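Local coordinates for mitochondrial association factor 1 (Toxoplasma gondii, PDB 6BXS), which is encoded at a parasite locus required for the direct manipulation of host mitochondria, and probably has a fold related to ADP-ribose-binding macro domains, at residues 11-15 with 269-275; 43-48 with 209-215; 52-56 with 140-144; 97-102 with 125-131. One frame throughout, in Å; residues are numbered along the deposited sequence.

Contact 1 (11-15 with 269-275)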
loop_
_atom_site.group_PDB
_atom_site.type_symbol
_atom_site.label_atom_id
_atom_site.label_comp_id
_atom_site.label_asym_id
_atom_site.label_seq_id
_atom_site.Cartn_x
_atom_site.Cartn_y
_atom_site.Cartn_z
ATOM N N LEU A 11 4.845 -18.490 5.742
ATOM C CA LEU A 11 3.944 -19.606 5.474
ATOM C C LEU A 11 3.654 -19.721 3.982
ATOM O O LEU A 11 3.453 -18.716 3.302
ATOM C CB LEU A 11 2.636 -19.436 6.251
ATOM C CG LEU A 11 2.764 -19.419 7.777
ATOM C CD1 LEU A 11 1.434 -19.061 8.418
ATOM C CD2 LEU A 11 3.262 -20.757 8.297
ATOM N N ARG A 12 3.631 -20.954 3.482
ATOM C CA ARG A 12 3.386 -21.208 2.067
ATOM C C ARG A 12 1.901 -21.408 1.803
ATOM O O ARG A 12 1.208 -22.063 2.581
ATOM C CB ARG A 12 4.169 -22.432 1.598
ATOM C CG ARG A 12 3.986 -22.754 0.126
ATOM C CD ARG A 12 5.166 -23.548 -0.405
ATOM N NE ARG A 12 6.381 -22.736 -0.433
ATOM C CZ ARG A 12 7.617 -23.224 -0.420
ATOM N NH1 ARG A 12 7.826 -24.534 -0.372
ATOM N NH2 ARG A 12 8.652 -22.397 -0.448
ATOM N N PHE A 13 1.423 -20.842 0.699
ATOM C CA PHE A 13 0.005 -20.873 0.362
ATOM C C PHE A 13 -0.220 -21.452 -1.024
ATOM O O PHE A 13 0.168 -20.856 -2.028
ATOM C CB PHE A 13 -0.584 -19.465 0.446
ATOM C CG PHE A 13 -0.669 -18.933 1.843
ATOM C CD1 PHE A 13 0.418 -18.306 2.428
ATOM C CD2 PHE A 13 -1.834 -19.069 2.578
ATOM C CE1 PHE A 13 0.342 -17.821 3.718
ATOM C CE2 PHE A 13 -1.915 -18.584 3.865
ATOM C CZ PHE A 13 -0.827 -17.961 4.437
ATOM N N THR A 14 -0.851 -22.620 -1.073
ATOM C CA THR A 14 -1.143 -23.267 -2.342
ATOM C C THR A 14 -2.277 -22.539 -3.057
ATOM O O THR A 14 -2.420 -22.644 -4.275
ATOM C CB THR A 14 -1.517 -24.751 -2.151
ATOM O OG1 THR A 14 -1.619 -25.390 -3.429
ATOM C CG2 THR A 14 -2.835 -24.889 -1.412
ATOM N N CYS A 15 -3.085 -21.802 -2.299
ATOM C CA CYS A 15 -4.149 -20.995 -2.888
ATOM C C CYS A 15 -3.576 -19.758 -3.579
ATOM O O CYS A 15 -4.287 -19.059 -4.302
ATOM C CB CYS A 15 -5.170 -20.579 -1.825
ATOM S SG CYS A 15 -4.572 -19.362 -0.626
ATOM N N MET A 269 -5.280 -17.905 6.205
ATOM C CA MET A 269 -5.321 -19.274 6.716
ATOM C C MET A 269 -6.648 -19.921 6.343
ATOM O O MET A 269 -6.700 -21.088 5.955
ATOM C CB MET A 269 -5.146 -19.304 8.237
ATOM C CG MET A 269 -3.729 -19.049 8.735
ATOM S SD MET A 269 -2.590 -20.411 8.418
ATOM C CE MET A 269 -1.714 -19.770 7.000
ATOM N N GLU A 270 -7.722 -19.147 6.466
ATOM C CA GLU A 270 -9.060 -19.629 6.151
ATOM C C GLU A 270 -9.211 -19.886 4.655
ATOM O O GLU A 270 -9.847 -20.856 4.248
ATOM C CB GLU A 270 -10.111 -18.625 6.628
ATOM C CG GLU A 270 -11.548 -19.102 6.458
ATOM C CD GLU A 270 -12.539 -18.319 7.302
ATOM O OE1 GLU A 270 -12.183 -17.902 8.426
ATOM O OE2 GLU A 270 -13.681 -18.115 6.837
ATOM N N SER A 271 -8.619 -19.016 3.842
ATOM C CA SER A 271 -8.640 -19.187 2.392
ATOM C C SER A 271 -7.879 -20.445 1.988
ATOM O O SER A 271 -8.306 -21.181 1.100
ATOM C CB SER A 271 -8.044 -17.965 1.696
ATOM O OG SER A 271 -8.952 -16.878 1.708
ATOM N N GLU A 272 -6.747 -20.677 2.645
ATOM C CA GLU A 272 -5.927 -21.856 2.388
ATOM C C GLU A 272 -6.699 -23.125 2.731
ATOM O O GLU A 272 -6.698 -24.091 1.969
ATOM C CB GLU A 272 -4.629 -21.788 3.200
ATOM C CG GLU A 272 -3.684 -22.973 3.027
ATOM C CD GLU A 272 -2.943 -22.955 1.703
ATOM O OE1 GLU A 272 -3.352 -22.204 0.792
ATOM O OE2 GLU A 272 -1.939 -23.689 1.575
ATOM N N ARG A 273 -7.353 -23.109 3.888
ATOM C CA ARG A 273 -8.152 -24.240 4.343
ATOM C C ARG A 273 -9.288 -24.513 3.361
ATOM O O ARG A 273 -9.586 -25.663 3.043
ATOM C CB ARG A 273 -8.710 -23.965 5.742
ATOM C CG ARG A 273 -9.246 -25.189 6.471
ATOM C CD ARG A 273 -8.149 -25.931 7.225
ATOM N NE ARG A 273 -8.697 -26.784 8.279
ATOM C CZ ARG A 273 -9.033 -26.357 9.494
ATOM N NH1 ARG A 273 -8.883 -25.080 9.824
ATOM N NH2 ARG A 273 -9.523 -27.208 10.384
ATOM N N LYS A 274 -9.910 -23.441 2.880
ATOM C CA LYS A 274 -11.028 -23.553 1.949
ATOM C C LYS A 274 -10.567 -24.090 0.598
ATOM O O LYS A 274 -11.290 -24.834 -0.065
ATOM C CB LYS A 274 -11.709 -22.195 1.767
ATOM C CG LYS A 274 -13.190 -22.196 2.101
ATOM C CD LYS A 274 -13.679 -20.811 2.497
ATOM C CE LYS A 274 -15.045 -20.880 3.158
ATOM N NZ LYS A 274 -15.512 -19.544 3.616
ATOM N N TYR A 275 -9.361 -23.706 0.197
ATOM C CA TYR A 275 -8.790 -24.154 -1.067
ATOM C C TYR A 275 -8.386 -25.624 -0.993
ATOM O O TYR A 275 -8.662 -26.397 -1.910
ATOM C CB TYR A 275 -7.581 -23.291 -1.435
ATOM C CG TYR A 275 -6.938 -23.642 -2.760
ATOM C CD1 TYR A 275 -6.024 -24.682 -2.855
ATOM C CD2 TYR A 275 -7.235 -22.926 -3.911
ATOM C CE1 TYR A 275 -5.430 -25.005 -4.060
ATOM C CE2 TYR A 275 -6.646 -23.242 -5.122
ATOM C CZ TYR A 275 -5.743 -24.282 -5.189
ATOM O OH TYR A 275 -5.151 -24.603 -6.390
#
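The C-terminal helix 263-276 packs here beside strand 8-13, an outermost strand of the sheet, and the short 3-10 segment that follows it. The angle between segments 11-13 and 269-275 is 44°, with axes 9.8 Å apart. The rotamer of E272 sets the centre of the contact. With chi1 t and chi2 p, its chain bends so that the carboxylate meets the backbone where the strand gives way to the 3-10 segment. T14 N donates to E272 OE2 (3.1 Å) and C15 N to E272 OE1 (3.1 Å). M269 starts out pointing away, but chi1 and chi2 both m, with chi3 at 102°, bring the methyl back. M269 CE then lies 3.3 Å from F13 CZ and 3.5 Å from L11 CD1. Y275, with chi1 t, turns a ring face to the 3-10 backbone. C15 CA makes a CH-pi contact 3.9 Å from the Y275 ring centroid. T14 CG2 adds packing at 3.5 Å from Y275 CD1. S271 OG binds R235 and E242 of helix 230-248 instead. R12 points away from the helix, and its NH1 forms a salt bridge with a sulfate. The chemistry is that of a buttress by one carboxylate: its two oxygens accept the successive amides of T14 and C15, while the M269 methyl and the Y275 ring add apolar packing.

Contact 2 (43-48 with 209-215)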
loop_
_atom_site.group_PDB
_atom_site.type_symbol
_atom_site.label_atom_id
_atom_site.label_comp_id
_atom_site.label_asym_id
_atom_site.label_seq_id
_atom_site.Cartn_x
_atom_site.Cartn_y
_atom_site.Cartn_z
ATOM N N LYS A 43 16.690 -6.870 0.184
ATOM C CA LYS A 43 15.970 -6.662 -1.065
ATOM C C LYS A 43 15.163 -5.368 -1.013
ATOM O O LYS A 43 15.024 -4.749 0.045
ATOM C CB LYS A 43 15.054 -7.851 -1.357
ATOM C CG LYS A 43 13.914 -8.016 -0.370
ATOM C CD LYS A 43 13.275 -9.394 -0.471
ATOM C CE LYS A 43 14.215 -10.482 0.025
ATOM N NZ LYS A 43 13.490 -11.731 0.380
ATOM N N ARG A 44 14.636 -4.968 -2.164
ATOM C CA ARG A 44 13.915 -3.708 -2.279
ATOM C C ARG A 44 12.442 -3.888 -1.929
ATOM O O ARG A 44 11.645 -4.342 -2.752
ATOM C CB ARG A 44 14.054 -3.141 -3.690
ATOM C CG ARG A 44 15.487 -3.104 -4.212
ATOM C CD ARG A 44 15.546 -2.488 -5.603
ATOM N NE ARG A 44 14.702 -1.300 -5.679
ATOM C CZ ARG A 44 15.063 -0.092 -5.258
ATOM N NH1 ARG A 44 14.213 0.919 -5.357
ATOM N NH2 ARG A 44 16.268 0.113 -4.741
ATOM N N VAL A 45 12.093 -3.527 -0.699
ATOM C CA VAL A 45 10.728 -3.657 -0.205
ATOM C C VAL A 45 10.011 -2.310 -0.247
ATOM O O VAL A 45 10.481 -1.336 0.337
ATOM C CB VAL A 45 10.701 -4.195 1.237
ATOM C CG1 VAL A 45 9.266 -4.474 1.681
ATOM C CG2 VAL A 45 11.551 -5.452 1.353
ATOM N N ALA A 46 8.879 -2.267 -0.944
ATOM C CA ALA A 46 8.045 -1.071 -0.995
ATOM C C ALA A 46 6.865 -1.221 -0.046
ATOM O O ALA A 46 6.073 -2.150 -0.173
ATOM C CB ALA A 46 7.559 -0.819 -2.413
ATOM N N THR A 47 6.750 -0.303 0.907
ATOM C CA THR A 47 5.691 -0.375 1.905
ATOM C C THR A 47 4.470 0.423 1.451
ATOM O O THR A 47 4.595 1.528 0.918
ATOM C CB THR A 47 6.181 0.138 3.267
ATOM O OG1 THR A 47 7.337 -0.612 3.663
ATOM C CG2 THR A 47 5.097 -0.015 4.322
ATOM N N VAL A 48 3.291 -0.152 1.671
ATOM C CA VAL A 48 2.038 0.430 1.203
ATOM C C VAL A 48 1.372 1.261 2.294
ATOM O O VAL A 48 0.933 0.734 3.313
ATOM C CB VAL A 48 1.059 -0.664 0.731
ATOM C CG1 VAL A 48 -0.316 -0.073 0.415
ATOM C CG2 VAL A 48 1.623 -1.386 -0.490
ATOM N N LYS A 209 15.339 0.202 -10.365
ATOM C CA LYS A 209 14.774 0.211 -9.023
ATOM C C LYS A 209 13.482 -0.595 -8.963
ATOM O O LYS A 209 12.403 -0.042 -8.752
ATOM C CB LYS A 209 14.533 1.649 -8.569
ATOM C CG LYS A 209 15.821 2.444 -8.446
ATOM C CD LYS A 209 15.661 3.669 -7.571
ATOM C CE LYS A 209 17.019 4.268 -7.230
ATOM N NZ LYS A 209 17.839 3.349 -6.386
ATOM N N PRO A 210 13.596 -1.916 -9.143
ATOM C CA PRO A 210 12.433 -2.806 -9.102
ATOM C C PRO A 210 11.863 -2.959 -7.701
ATOM O O PRO A 210 12.597 -2.845 -6.718
ATOM C CB PRO A 210 12.997 -4.138 -9.600
ATOM C CG PRO A 210 14.432 -4.093 -9.223
ATOM C CD PRO A 210 14.846 -2.659 -9.376
ATOM N N VAL A 211 10.562 -3.211 -7.620
ATOM C CA VAL A 211 9.937 -3.583 -6.360
ATOM C C VAL A 211 9.990 -5.100 -6.241
ATOM O O VAL A 211 9.326 -5.813 -6.994
ATOM C CB VAL A 211 8.485 -3.101 -6.269
ATOM C CG1 VAL A 211 7.889 -3.464 -4.915
ATOM C CG2 VAL A 211 8.411 -1.597 -6.501
ATOM N N GLU A 212 10.785 -5.585 -5.295
ATOM C CA GLU A 212 11.017 -7.015 -5.145
ATOM C C GLU A 212 10.103 -7.602 -4.074
ATOM O O GLU A 212 9.892 -8.812 -4.016
ATOM C CB GLU A 212 12.487 -7.271 -4.809
ATOM C CG GLU A 212 13.438 -6.490 -5.712
ATOM C CD GLU A 212 14.899 -6.797 -5.455
ATOM O OE1 GLU A 212 15.600 -7.194 -6.410
ATOM O OE2 GLU A 212 15.354 -6.623 -4.306
ATOM N N ALA A 213 9.553 -6.732 -3.234
ATOM C CA ALA A 213 8.575 -7.144 -2.239
ATOM C C ALA A 213 7.696 -5.961 -1.864
ATOM O O ALA A 213 8.110 -4.810 -2.005
ATOM C CB ALA A 213 9.268 -7.702 -1.011
ATOM N N ILE A 214 6.479 -6.248 -1.407
ATOM C CA ILE A 214 5.604 -5.209 -0.880
ATOM C C ILE A 214 5.181 -5.532 0.550
ATOM O O ILE A 214 4.755 -6.649 0.852
ATOM C CB ILE A 214 4.351 -5.003 -1.761
ATOM C CG1 ILE A 214 3.708 -6.341 -2.126
ATOM C CG2 ILE A 214 4.726 -4.237 -3.022
ATOM C CD1 ILE A 214 2.382 -6.194 -2.858
ATOM N N ARG A 215 5.323 -4.538 1.422
ATOM C CA ARG A 215 4.954 -4.663 2.826
ATOM C C ARG A 215 3.600 -4.002 3.059
ATOM O O ARG A 215 3.466 -2.783 2.934
ATOM C CB ARG A 215 6.030 -4.033 3.714
ATOM C CG ARG A 215 5.762 -4.126 5.206
ATOM C CD ARG A 215 7.008 -3.768 6.006
ATOM N NE ARG A 215 8.110 -4.693 5.745
ATOM C CZ ARG A 215 9.325 -4.591 6.276
ATOM N NH1 ARG A 215 9.615 -3.598 7.108
ATOM N NH2 ARG A 215 10.257 -5.484 5.973
#
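Small apolar side chains form the centre of this parallel strand pair. On one face A46 CB lies 3.7 Å from V211 CG1 and 4.5 Å from I214 CG2. On the other V45 CG2 lies 4.0 Å from A213 CB, and V45 CG1 packs 3.8 Å from R215 CB. The backbones pair V45 with A213, A46 with I214 and T47 with R215. A46 N donates to A213 O (2.9 Å), R215 N to A46 O (3.0 Å) and V48 N to R215 O (2.9 Å). Before the strands start, R44 O accepts E212 N (3.0 Å) and A213 N (3.2 Å). R44 also forms the polar edge: R44 N donates to E212 OE2 (2.8 Å) and R44 NE to P210 O (2.8 Å). D165 makes salt bridges with both R44 and K209, offsetting two cations that lie close together. Such parallel strands inside a mixed sheet fit a macro domain core. Strand 166-170 runs beside strand 45-50, and strand 253-256 beside strand 213-216. Helix 61-76 packs on the T47 face. Helix 179-202 packs on the opposite face, against I214.

Contact 3 (52-56 with 140-144)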
loop_
_atom_site.group_PDB
_atom_site.type_symbol
_atom_site.label_atom_id
_atom_site.label_comp_id
_atom_site.label_asym_id
_atom_site.label_seq_id
_atom_site.Cartn_x
_atom_site.Cartn_y
_atom_site.Cartn_z
ATOM N N THR A 52 -5.450 8.152 2.942
ATOM C CA THR A 52 -6.693 8.831 3.282
ATOM C C THR A 52 -7.480 9.144 2.013
ATOM O O THR A 52 -6.920 9.193 0.921
ATOM C CB THR A 52 -6.425 10.140 4.042
ATOM O OG1 THR A 52 -5.631 11.001 3.223
ATOM C CG2 THR A 52 -5.687 9.868 5.349
ATOM N N TYR A 53 -8.779 9.366 2.169
ATOM C CA TYR A 53 -9.645 9.681 1.041
ATOM C C TYR A 53 -9.294 11.034 0.421
ATOM O O TYR A 53 -9.630 11.299 -0.733
ATOM C CB TYR A 53 -11.107 9.655 1.491
ATOM C CG TYR A 53 -11.502 8.329 2.106
ATOM C CD1 TYR A 53 -11.478 7.165 1.349
ATOM C CD2 TYR A 53 -11.884 8.235 3.439
ATOM C CE1 TYR A 53 -11.825 5.946 1.897
ATOM C CE2 TYR A 53 -12.236 7.016 3.998
ATOM C CZ TYR A 53 -12.202 5.875 3.221
ATOM O OH TYR A 53 -12.548 4.658 3.764
ATOM N N GLY A 54 -8.604 11.875 1.186
ATOM C CA GLY A 54 -8.143 13.163 0.694
ATOM C C GLY A 54 -6.772 13.100 0.037
ATOM O O GLY A 54 -6.293 14.100 -0.494
ATOM N N LEU A 55 -6.141 11.929 0.096
ATOM C CA LEU A 55 -4.901 11.648 -0.637
ATOM C C LEU A 55 -3.665 12.403 -0.134
ATOM O O LEU A 55 -2.734 12.634 -0.905
ATOM C CB LEU A 55 -5.087 11.955 -2.128
ATOM C CG LEU A 55 -6.309 11.362 -2.833
ATOM C CD1 LEU A 55 -6.280 11.728 -4.313
ATOM C CD2 LEU A 55 -6.369 9.856 -2.650
ATOM N N PHE A 56 -3.635 12.765 1.146
ATOM C CA PHE A 56 -2.460 13.426 1.718
ATOM C C PHE A 56 -1.608 12.446 2.525
ATOM O O PHE A 56 -2.120 11.471 3.073
ATOM C CB PHE A 56 -2.874 14.594 2.616
ATOM C CG PHE A 56 -3.467 14.164 3.923
ATOM C CD1 PHE A 56 -2.660 13.924 5.022
ATOM C CD2 PHE A 56 -4.832 13.997 4.052
ATOM C CE1 PHE A 56 -3.205 13.518 6.222
ATOM C CE2 PHE A 56 -5.378 13.589 5.251
ATOM C CZ PHE A 56 -4.565 13.354 6.337
ATOM N N THR A 140 -18.429 4.033 0.472
ATOM C CA THR A 140 -17.065 3.511 0.561
ATOM C C THR A 140 -16.045 4.590 0.915
ATOM O O THR A 140 -14.974 4.290 1.444
ATOM C CB THR A 140 -16.614 2.864 -0.763
ATOM O OG1 THR A 140 -16.453 3.880 -1.761
ATOM C CG2 THR A 140 -17.624 1.827 -1.239
ATOM N N GLY A 141 -16.386 5.841 0.620
ATOM C CA GLY A 141 -15.428 6.932 0.653
ATOM C C GLY A 141 -14.959 7.192 -0.765
ATOM O O GLY A 141 -15.125 6.333 -1.633
ATOM N N LYS A 142 -14.384 8.367 -1.011
ATOM C CA LYS A 142 -13.994 8.741 -2.368
ATOM C C LYS A 142 -12.534 8.379 -2.639
ATOM O O LYS A 142 -11.727 8.273 -1.716
ATOM C CB LYS A 142 -14.236 10.239 -2.601
ATOM C CG LYS A 142 -13.057 11.150 -2.299
ATOM C CD LYS A 142 -13.423 12.612 -2.527
ATOM C CE LYS A 142 -12.279 13.545 -2.153
ATOM N NZ LYS A 142 -11.968 13.497 -0.695
ATOM N N ASN A 143 -12.220 8.184 -3.918
ATOM C CA ASN A 143 -10.878 7.820 -4.379
ATOM C C ASN A 143 -10.450 6.429 -3.920
ATOM O O ASN A 143 -9.258 6.128 -3.858
ATOM C CB ASN A 143 -9.843 8.848 -3.914
ATOM C CG ASN A 143 -10.191 10.257 -4.340
ATOM O OD1 ASN A 143 -10.742 10.473 -5.419
ATOM N ND2 ASN A 143 -9.870 11.227 -3.492
ATOM N N VAL A 144 -11.423 5.580 -3.610
ATOM C CA VAL A 144 -11.137 4.204 -3.221
ATOM C C VAL A 144 -10.572 3.432 -4.407
ATOM O O VAL A 144 -11.044 3.581 -5.533
ATOM C CB VAL A 144 -12.400 3.492 -2.699
ATOM C CG1 VAL A 144 -12.136 2.008 -2.468
ATOM C CG2 VAL A 144 -12.882 4.152 -1.416
#
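Y53 lays one face of its ring over G141, with G141 CA 4.1 Å from the ring centroid in a CH-pi contact. G141 follows the end of helix 137-140 with a positive phi of 99°. A beta carbon there would stand 2.5 Å from Y53 CE1, so the lack of a side chain lets the ring close down on the backbone. V144 also touches the ring, with V144 CG2 3.9 Å from Y53 CE1. The Y53 hydroxyl is bound to A172 O. The polar part of the contact gathers on Y53 O. N143 ND2 donates to Y53 O at 2.8 Å, and K142 NZ reaches Y53 O at 3.2 Å. This carbonyl lies within a type I turn from T52 to L55, closed by L55 N to T52 O (3.0 Å). L55 packs beside the amide, with L55 CG 3.6 Å from N143 ND2. In macro domains, loops at the C-terminal ends of the parallel strands line the ADP-ribose cleft. By position 52-56 corresponds to such a loop, though no ligand is bound here to test it. Loop 52-56 leads from strand 45-50 to helix 61-76, and loop 140-144 from helix 137-140 to strand 147-152. L55 and N143 both rest on L98 of helix 83-103, and V144 packs on A185 and T189 of helix 179-202.

Contact 4 (97-102 with 125-131)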
loop_
_atom_site.group_PDB
_atom_site.type_symbol
_atom_site.label_atom_id
_atom_site.label_comp_id
_atom_site.label_asym_id
_atom_site.label_seq_id
_atom_site.Cartn_x
_atom_site.Cartn_y
_atom_site.Cartn_z
ATOM N N LEU A 97 -2.437 12.912 -10.389
ATOM C CA LEU A 97 -2.139 11.601 -10.960
ATOM C C LEU A 97 -3.375 10.711 -11.046
ATOM O O LEU A 97 -3.527 9.947 -11.999
ATOM C CB LEU A 97 -1.058 10.896 -10.141
ATOM C CG LEU A 97 0.396 11.266 -10.447
ATOM C CD1 LEU A 97 1.338 10.568 -9.472
ATOM C CD2 LEU A 97 0.758 10.908 -11.885
ATOM N N LEU A 98 -4.249 10.800 -10.048
ATOM C CA LEU A 98 -5.469 10.001 -10.042
ATOM C C LEU A 98 -6.380 10.390 -11.202
ATOM O O LEU A 98 -7.018 9.532 -11.813
ATOM C CB LEU A 98 -6.217 10.155 -8.715
ATOM C CG LEU A 98 -7.556 9.414 -8.634
ATOM C CD1 LEU A 98 -7.393 7.931 -8.990
ATOM C CD2 LEU A 98 -8.177 9.566 -7.257
ATOM N N HIS A 99 -6.440 11.686 -11.498
ATOM C CA HIS A 99 -7.215 12.177 -12.633
ATOM C C HIS A 99 -6.707 11.552 -13.926
ATOM O O HIS A 99 -7.496 11.100 -14.754
ATOM C CB HIS A 99 -7.150 13.706 -12.719
ATOM C CG HIS A 99 -8.128 14.404 -11.825
ATOM N ND1 HIS A 99 -7.780 15.473 -11.029
ATOM C CD2 HIS A 99 -9.448 14.189 -11.609
ATOM C CE1 HIS A 99 -8.841 15.885 -10.357
ATOM N NE2 HIS A 99 -9.867 15.122 -10.692
ATOM N N ASP A 100 -5.388 11.519 -14.087
ATOM C CA ASP A 100 -4.772 10.880 -15.249
ATOM C C ASP A 100 -5.051 9.378 -15.263
ATOM O O ASP A 100 -5.353 8.804 -16.309
ATOM C CB ASP A 100 -3.261 11.123 -15.266
ATOM C CG ASP A 100 -2.904 12.590 -15.406
ATOM O OD1 ASP A 100 -3.749 13.370 -15.893
ATOM O OD2 ASP A 100 -1.769 12.960 -15.036
ATOM N N ALA A 101 -4.942 8.743 -14.100
ATOM C CA ALA A 101 -5.145 7.301 -13.995
ATOM C C ALA A 101 -6.571 6.917 -14.372
ATOM O O ALA A 101 -6.799 5.897 -15.025
ATOM C CB ALA A 101 -4.823 6.825 -12.585
ATOM N N GLU A 102 -7.527 7.744 -13.959
ATOM C CA GLU A 102 -8.939 7.483 -14.213
ATOM C C GLU A 102 -9.280 7.590 -15.697
ATOM O O GLU A 102 -10.219 6.949 -16.166
ATOM C CB GLU A 102 -9.809 8.447 -13.400
ATOM C CG GLU A 102 -9.924 8.073 -11.926
ATOM C CD GLU A 102 -10.745 9.069 -11.123
ATOM O OE1 GLU A 102 -11.046 8.779 -9.946
ATOM O OE2 GLU A 102 -11.089 10.139 -11.668
ATOM N N ALA A 125 0.756 6.373 -10.778
ATOM C CA ALA A 125 -0.573 6.025 -10.298
ATOM C C ALA A 125 -1.202 4.953 -11.183
ATOM O O ALA A 125 -0.813 4.775 -12.338
ATOM C CB ALA A 125 -1.458 7.250 -10.236
ATOM N N TYR A 126 -2.181 4.248 -10.628
ATOM C CA TYR A 126 -2.806 3.117 -11.301
ATOM C C TYR A 126 -4.130 2.803 -10.620
ATOM O O TYR A 126 -4.198 2.732 -9.392
ATOM C CB TYR A 126 -1.866 1.903 -11.269
ATOM C CG TYR A 126 -2.400 0.628 -11.902
ATOM C CD1 TYR A 126 -3.342 -0.160 -11.250
ATOM C CD2 TYR A 126 -1.930 0.195 -13.132
ATOM C CE1 TYR A 126 -3.820 -1.327 -11.821
ATOM C CE2 TYR A 126 -2.399 -0.974 -13.710
ATOM C CZ TYR A 126 -3.343 -1.730 -13.050
ATOM O OH TYR A 126 -3.813 -2.894 -13.619
ATOM N N VAL A 127 -5.184 2.640 -11.414
ATOM C CA VAL A 127 -6.462 2.156 -10.903
ATOM C C VAL A 127 -6.955 0.989 -11.745
ATOM O O VAL A 127 -6.930 1.041 -12.972
ATOM C CB VAL A 127 -7.546 3.259 -10.883
ATOM C CG1 VAL A 127 -7.297 4.232 -9.745
ATOM C CG2 VAL A 127 -7.622 3.981 -12.221
ATOM N N ALA A 128 -7.391 -0.069 -11.072
ATOM C CA ALA A 128 -7.972 -1.218 -11.746
ATOM C C ALA A 128 -9.379 -0.874 -12.219
ATOM O O ALA A 128 -9.817 -1.312 -13.285
ATOM C CB ALA A 128 -7.993 -2.423 -10.820
ATOM N N ILE A 129 -10.076 -0.081 -11.410
ATOM C CA ILE A 129 -11.435 0.348 -11.715
ATOM C C ILE A 129 -11.591 1.827 -11.383
ATOM O O ILE A 129 -11.109 2.288 -10.352
ATOM C CB ILE A 129 -12.480 -0.471 -10.923
ATOM C CG1 ILE A 129 -12.288 -1.968 -11.178
ATOM C CG2 ILE A 129 -13.900 -0.037 -11.296
ATOM C CD1 ILE A 129 -13.188 -2.860 -10.345
ATOM N N VAL A 130 -12.255 2.570 -12.263
ATOM C CA VAL A 130 -12.561 3.969 -11.982
ATOM C C VAL A 130 -13.385 4.046 -10.700
ATOM O O VAL A 130 -14.455 3.443 -10.626
ATOM C CB VAL A 130 -13.341 4.636 -13.130
ATOM C CG1 VAL A 130 -13.696 6.080 -12.770
ATOM C CG2 VAL A 130 -12.536 4.596 -14.419
ATOM N N PRO A 131 -12.891 4.774 -9.682
ATOM C CA PRO A 131 -13.672 4.911 -8.445
ATOM C C PRO A 131 -15.068 5.476 -8.686
ATOM O O PRO A 131 -15.262 6.246 -9.624
ATOM C CB PRO A 131 -12.837 5.884 -7.607
ATOM C CG PRO A 131 -11.451 5.725 -8.109
ATOM C CD PRO A 131 -11.576 5.432 -9.573
#
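In this alpha/beta fold, probably a macro domain, helix 83-103 packs over the end of strand 120-126 and the loop after it. The fit is of small bumps in shallow hollows. A125 fills the space between L97 and A101, one helical turn apart. Its CB lies 3.7 Å from L97 CB and 4.1 Å from A101 CB. The two alanines, A101 and A125, let the backbones come close, with A101 CA 5.5 Å from Y126 CA. V127 is the next bump. It presses into the hollow formed by L98, A101 and E102. V127 CG1 meets L98 CD1 at 3.8 Å, while V127 CG2 lies 4.0 Å from A101 CB and 3.5 Å from A101 O. Y126 points away from the helix and packs on A196 of helix 179-202. The chain then loops outward and returns at V130 and P131 against the last turn of the segment. V130 CG2 sits 3.7 Å from E102 O. L97 and A125 share F148 of strand 147-152 as a further neighbour, and V109 of strand 109-111 touches A101 and A125. The extended E102 side chain reaches along the returning loop, bringing E102 OE1 3.4 Å from P131 CD.

How the contacts relate
From the N terminus, strand 8-13 opens contact 1, which closes only when the C-terminal helix 263-276 returns to it. The other three contacts nest inside this loop. Contact 2 joins strands 45-50 and 213-216 and encloses contact 3. Contact 3 joins the loop after strand 45-50 to the loop before strand 147-152. Contact 4, innermost, closes the smallest loop, of 22 residues, which contains strand 109-111. None cross. Contacts 1, 2 and 4 reach the same sheet at different strands. Contact 1 stands apart, its centre about 31 Å from those of contacts 3 and 4. Those two touch: N143 OD1 lies 3.3 Å from L98 CD2, and V144 O 3.4 Å from P131 CG.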